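Local coordinates for protein Zgc:56074 (Danio rerio, PDB 3E9D) that probably hydrolyses fructose-2,6-bisphosphate as well as fructose-1,6-bisphosphate, restraining glycolysis and favouring the pentose phosphate pathway, at residues G12-N17 with L21-G26; Q160-G165 with G170-P175. All coordinates share one frame; numbering follows the deposited sequence.

Interaction 1. Residues G12-N17 with L21-G26. With PO4 (phosphate ion), chain C.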
loop_
_atom_site.group_PDB
_atom_site.type_symbol
_atom_site.label_atom_id
_atom_site.label_comp_id
_atom_site.label_asym_id
_atom_site.label_seq_id
_atom_site.Cartn_x
_atom_site.Cartn_y
_atom_site.Cartn_z
ATOM N N GLY A 12 1.421 -6.606 -9.668
ATOM C CA GLY A 12 1.008 -6.675 -11.076
ATOM C C GLY A 12 -0.000 -7.784 -11.328
ATOM O O GLY A 12 -0.122 -8.702 -10.527
ATOM N N GLU A 13 -0.698 -7.706 -12.457
ATOM C CA GLU A 13 -1.718 -8.691 -12.843
ATOM C C GLU A 13 -1.284 -10.166 -12.818
ATOM O O GLU A 13 -0.184 -10.504 -13.278
ATOM C CB GLU A 13 -2.235 -8.352 -14.237
ATOM C CG GLU A 13 -3.544 -9.011 -14.564
ATOM C CD GLU A 13 -4.042 -8.615 -15.932
ATOM O OE1 GLU A 13 -4.626 -7.518 -16.085
ATOM O OE2 GLU A 13 -3.846 -9.408 -16.855
ATOM N N THR A 14 -2.147 -11.022 -12.253
ATOM C CA THR A 14 -2.013 -12.483 -12.351
ATOM C C THR A 14 -3.106 -12.994 -13.281
ATOM O O THR A 14 -4.038 -12.249 -13.638
ATOM C CB THR A 14 -2.192 -13.174 -10.981
ATOM O OG1 THR A 14 -3.517 -12.911 -10.503
ATOM C CG2 THR A 14 -1.168 -12.658 -9.964
ATOM N N GLN A 15 -3.025 -14.270 -13.657
ATOM C CA GLN A 15 -4.099 -14.860 -14.464
ATOM C C GLN A 15 -5.418 -14.865 -13.687
ATOM O O GLN A 15 -6.480 -14.685 -14.288
ATOM C CB GLN A 15 -3.751 -16.264 -14.990
ATOM C CG GLN A 15 -4.754 -16.776 -16.064
ATOM C CD GLN A 15 -4.774 -15.908 -17.332
ATOM O OE1 GLN A 15 -3.730 -15.465 -17.810
ATOM N NE2 GLN A 15 -5.963 -15.669 -17.879
ATOM N N TYR A 16 -5.348 -15.033 -12.360
ATOM C CA TYR A 16 -6.553 -14.960 -11.517
ATOM C C TYR A 16 -7.234 -13.592 -11.618
ATOM O O TYR A 16 -8.462 -13.529 -11.758
ATOM C CB TYR A 16 -6.247 -15.305 -10.045
ATOM C CG TYR A 16 -6.348 -16.783 -9.705
ATOM C CD1 TYR A 16 -5.866 -17.760 -10.576
ATOM C CD2 TYR A 16 -6.902 -17.202 -8.497
ATOM C CE1 TYR A 16 -5.951 -19.121 -10.258
ATOM C CE2 TYR A 16 -6.995 -18.563 -8.168
ATOM C CZ TYR A 16 -6.517 -19.510 -9.050
ATOM O OH TYR A 16 -6.596 -20.848 -8.723
ATOM N N ASN A 17 -6.439 -12.516 -11.555
ATOM C CA ASN A 17 -6.951 -11.154 -11.740
ATOM C C ASN A 17 -7.668 -11.034 -13.085
ATOM O O ASN A 17 -8.804 -10.554 -13.153
ATOM C CB ASN A 17 -5.831 -10.108 -11.678
ATOM C CG ASN A 17 -5.231 -9.937 -10.285
ATOM O OD1 ASN A 17 -4.067 -9.563 -10.161
ATOM N ND2 ASN A 17 -6.007 -10.223 -9.238
ATOM N N LEU A 21 -11.136 -14.092 -10.750
ATOM C CA LEU A 21 -11.233 -15.047 -9.645
ATOM C C LEU A 21 -10.660 -14.423 -8.374
ATOM O O LEU A 21 -9.675 -13.710 -8.439
ATOM C CB LEU A 21 -10.462 -16.318 -9.979
ATOM C CG LEU A 21 -10.793 -16.994 -11.312
ATOM C CD1 LEU A 21 -9.920 -18.227 -11.501
ATOM C CD2 LEU A 21 -12.264 -17.363 -11.335
ATOM N N LEU A 22 -11.277 -14.698 -7.222
ATOM C CA LEU A 22 -10.801 -14.148 -5.944
ATOM C C LEU A 22 -9.443 -14.694 -5.551
ATOM O O LEU A 22 -9.243 -15.916 -5.490
ATOM C CB LEU A 22 -11.786 -14.426 -4.818
ATOM C CG LEU A 22 -12.825 -13.378 -4.461
ATOM C CD1 LEU A 22 -13.652 -13.945 -3.335
ATOM C CD2 LEU A 22 -12.181 -12.033 -4.040
ATOM N N GLN A 23 -8.515 -13.784 -5.269
ATOM C CA GLN A 23 -7.155 -14.186 -4.913
ATOM C C GLN A 23 -6.759 -13.682 -3.522
ATOM O O GLN A 23 -6.563 -12.486 -3.330
ATOM C CB GLN A 23 -6.178 -13.670 -5.974
ATOM C CG GLN A 23 -4.999 -14.605 -6.222
ATOM C CD GLN A 23 -4.071 -14.101 -7.315
ATOM O OE1 GLN A 23 -3.077 -14.732 -7.604
ATOM N NE2 GLN A 23 -4.367 -12.951 -7.879
ATOM N N GLY A 24 -6.637 -14.584 -2.555
ATOM C CA GLY A 24 -6.384 -14.187 -1.170
ATOM C C GLY A 24 -5.032 -14.652 -0.670
ATOM O O GLY A 24 -4.009 -14.349 -1.267
ATOM N N GLN A 25 -5.028 -15.400 0.425
ATOM C CA GLN A 25 -3.779 -15.800 1.080
ATOM C C GLN A 25 -3.352 -17.207 0.739
ATOM O O GLN A 25 -2.209 -17.579 1.020
ATOM C CB GLN A 25 -3.911 -15.697 2.607
ATOM C CG GLN A 25 -4.461 -14.388 3.088
ATOM C CD GLN A 25 -4.531 -14.284 4.608
ATOM O OE1 GLN A 25 -4.005 -15.129 5.320
ATOM N NE2 GLN A 25 -5.160 -13.226 5.102
ATOM N N GLY A 26 -4.251 -17.992 0.151
ATOM C CA GLY A 26 -4.024 -19.422 -0.032
ATOM C C GLY A 26 -3.525 -19.859 -1.391
ATOM O O GLY A 26 -2.779 -20.832 -1.499
HETATM P P PO4 C . -4.963 -9.151 -5.043
HETATM O O1 PO4 C . -3.949 -10.035 -4.362
HETATM O O2 PO4 C . -4.560 -7.695 -5.041
HETATM O O3 PO4 C . -5.133 -9.560 -6.487
HETATM O O4 PO4 C . -6.312 -9.310 -4.376
HETATM O O HOH W 1 -8.673 -11.321 -8.731
#
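Gln-23 keeps its chain extended beyond CG (chi2 178°), which carries its amide across to the hydroxyl of Thr-14, while the first torsion of Thr-14 (chi1 62°) sets OG1 between its own backbone N and carbonyl carbon. The site is the loop and short helix after the catalytic histidine of the histidine phosphatase fold, and Thr-14 and Asn-17 form a capping box at the start of that helix. Thr-14 OG1 accepts from Asn-17 N at 3.1 Å, and Asn-17 OD1 accepts from Thr-14 N at 3.2 Å. Thr-14 OG1 also accepts from Gln-23 NE2 at 2.8 Å, a short but bent bond (133°) with the hydroxyl tilted out of the amide plane; a threonine suits this buried place because its single oxygen caps the helix and ties down the next loop. Beyond the cap, Leu-21 N donates to Tyr-16 O, a backbone bond that draws residues 21-26 back against the helix. Leu-21 CD1 lies over one face of the Tyr-16 ring, 4.1 Å from its centroid, in a CH-pi contact. Gln-23 crosses this tyrosine at roughly a right angle, Gln-23 CG near Tyr-16 CD2 and Gln-23 CD 3.7 Å from Tyr-16 CB, so a glutamine offers an aliphatic stem for the ring and an amide for the Thr-14 hydroxyl. Asn-17 also serves the active site, touching His-11, the residue phosphorylated in catalysis. Its OD1 also bonds Asn-217, and the amide, gripped at both ends, is fixed in rotation. A bound phosphate ion, probably from the crystallisation liquor, is held by Arg-10, Arg-61, His-183 and Gly-184. Asn-17 ND2 donates to phosphate O3 at 3.0 Å and to water 1 at 2.9 Å, which in turn donates to Leu-21 O.

Interaction 2. Residues Q160-G165 with G170-P175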
loop_
_atom_site.group_PDB
_atom_site.type_symbol
_atom_site.label_atom_id
_atom_site.label_comp_id
_atom_site.label_asym_id
_atom_site.label_seq_id
_atom_site.Cartn_x
_atom_site.Cartn_y
_atom_site.Cartn_z
ATOM N N GLN A 160 -0.011 22.309 1.591
ATOM C CA GLN A 160 -0.044 21.270 0.589
ATOM C C GLN A 160 1.326 20.958 -0.038
ATOM O O GLN A 160 2.102 21.857 -0.290
ATOM C CB GLN A 160 -1.043 21.622 -0.492
ATOM C CG GLN A 160 -1.354 20.406 -1.322
ATOM C CD GLN A 160 -2.177 20.724 -2.508
ATOM O OE1 GLN A 160 -3.284 21.249 -2.382
ATOM N NE2 GLN A 160 -1.659 20.390 -3.685
ATOM N N PRO A 161 1.623 19.668 -0.273
ATOM C CA PRO A 161 2.828 19.312 -1.027
ATOM C C PRO A 161 2.724 19.744 -2.494
ATOM O O PRO A 161 1.634 20.080 -2.974
ATOM C CB PRO A 161 2.865 17.787 -0.922
ATOM C CG PRO A 161 1.440 17.392 -0.695
ATOM C CD PRO A 161 0.916 18.469 0.210
ATOM N N VAL A 162 3.856 19.745 -3.188
ATOM C CA VAL A 162 3.881 20.074 -4.604
ATOM C C VAL A 162 3.510 18.832 -5.398
ATOM O O VAL A 162 4.206 17.817 -5.351
ATOM C CB VAL A 162 5.258 20.622 -5.044
ATOM C CG1 VAL A 162 5.291 20.846 -6.555
ATOM C CG2 VAL A 162 5.587 21.936 -4.288
ATOM N N ILE A 163 2.399 18.922 -6.106
ATOM C CA ILE A 163 1.863 17.811 -6.880
ATOM C C ILE A 163 1.805 18.290 -8.316
ATOM O O ILE A 163 0.934 19.085 -8.680
ATOM C CB ILE A 163 0.459 17.385 -6.379
ATOM C CG1 ILE A 163 0.540 16.909 -4.927
ATOM C CG2 ILE A 163 -0.124 16.273 -7.261
ATOM C CD1 ILE A 163 -0.748 16.939 -4.188
ATOM N N ALA A 164 2.757 17.833 -9.116
ATOM C CA ALA A 164 2.880 18.277 -10.493
ATOM C C ALA A 164 2.520 17.157 -11.465
ATOM O O ALA A 164 2.669 17.323 -12.671
ATOM C CB ALA A 164 4.303 18.770 -10.757
ATOM N N GLY A 165 2.050 16.027 -10.941
ATOM C CA GLY A 165 1.744 14.853 -11.763
ATOM C C GLY A 165 2.999 14.084 -12.137
ATOM O O GLY A 165 3.053 13.474 -13.200
ATOM N N GLY A 170 5.219 15.288 -3.810
ATOM C CA GLY A 170 5.100 15.281 -2.352
ATOM C C GLY A 170 6.326 14.765 -1.629
ATOM O O GLY A 170 6.369 14.764 -0.397
ATOM N N ALA A 171 7.329 14.320 -2.377
ATOM C CA ALA A 171 8.515 13.727 -1.752
ATOM C C ALA A 171 9.805 14.432 -2.163
ATOM O O ALA A 171 10.903 13.964 -1.847
ATOM C CB ALA A 171 8.587 12.217 -2.039
ATOM N N GLN A 172 9.672 15.581 -2.819
ATOM C CA GLN A 172 10.823 16.290 -3.382
ATOM C C GLN A 172 11.918 16.561 -2.334
ATOM O O GLN A 172 13.092 16.364 -2.608
ATOM C CB GLN A 172 10.409 17.596 -4.081
ATOM C CG GLN A 172 9.489 17.412 -5.296
ATOM C CD GLN A 172 8.010 17.526 -4.942
ATOM O OE1 GLN A 172 7.619 17.391 -3.778
ATOM N NE2 GLN A 172 7.177 17.762 -5.956
ATOM N N ASN A 173 11.533 16.982 -1.138
ATOM C CA ASN A 173 12.514 17.158 -0.064
ATOM C C ASN A 173 12.265 16.213 1.117
ATOM O O ASN A 173 12.430 16.571 2.278
ATOM C CB ASN A 173 12.581 18.635 0.345
ATOM C CG ASN A 173 12.917 19.539 -0.845
ATOM O OD1 ASN A 173 14.042 19.513 -1.369
ATOM N ND2 ASN A 173 11.926 20.311 -1.307
ATOM N N VAL A 174 11.862 14.984 0.803
ATOM C CA VAL A 174 11.659 13.966 1.830
ATOM C C VAL A 174 12.594 12.794 1.494
ATOM O O VAL A 174 12.214 11.893 0.756
ATOM C CB VAL A 174 10.171 13.543 1.920
ATOM C CG1 VAL A 174 9.945 12.533 3.044
ATOM C CG2 VAL A 174 9.266 14.774 2.119
ATOM N N PRO A 175 13.840 12.832 1.999
ATOM C CA PRO A 175 14.816 11.795 1.647
ATOM C C PRO A 175 14.493 10.408 2.215
ATOM O O PRO A 175 14.849 9.402 1.596
ATOM C CB PRO A 175 16.140 12.325 2.237
ATOM C CG PRO A 175 15.746 13.327 3.289
ATOM C CD PRO A 175 14.437 13.912 2.816
HETATM O O HOH W 2 6.000 18.566 -1.985
#
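Within the long loop that joins helix 125-146 to strand 177-182, Val-162 meets Gly-170 and Gln-172, the latter standing in a type I beta turn that runs from Ala-171 to Val-174. The meeting point is the carbonyl of Val-162, whose oxygen takes two donors from opposite faces of its plane. Gly-170 N reaches Val-162 O at 3.1 Å, and Gln-172 NE2 reaches the same oxygen at 3.0 Å. The hydrogen bond from Gln-172 NE2 is almost straight (174°), and the acceptor lies close to the plane of the Gln-172 amide, although NE2 itself stands above the carbonyl plane. A bend at chi2 (94°) folds the glutamine back from its turn to make this bond, and its NE2 also rests 3.6 Å from Val-162 CB, where the two side chains cross. The other end of the amide is occupied as well: water 2 donates to Gln-172 OE1 and accepts from Val-162 N at 2.7 Å, so the side chain serves the carbonyl directly and the N-H through the water. An alanine in place of Gln-172 would probably cost Val-162 O one of its two donors and leave water 2 without its glutamine anchor. Gly-170 suits its place because its positive phi is easy for glycine, and its CA packs at 3.6 Å against Pro-161 CB, whose rigid ring presents an apolar surface. Around this surface contact, Pro-161 and Ile-163 lean on strand 233-246 while Ala-171 and Val-174 rest on strand 2-10, so the folded loop bridges two strands of the central sheet that have strand 220-230 between them.

Overall arrangement
Interactions 1 and 2 lie on opposite sides of the chain's centre, their own centres 33 Å apart and their nearest atoms about 20 Å apart, without touching. Interaction 1 belongs to the active site: the side chain of Asn-17 is about 3 Å from that of His-11, and that of Gln-23 about 6 Å from that of Glu-89, the inferred proton donor and acceptor. Interaction 2 is remote from the annotated sites. The central sheet nevertheless relates them. Ala-171 and Val-174 rest on strand 2-10, which runs on to His-11 and residues 12-17, and residues 170-175 precede strand 177-182, which leads to the phosphate-binding His-183.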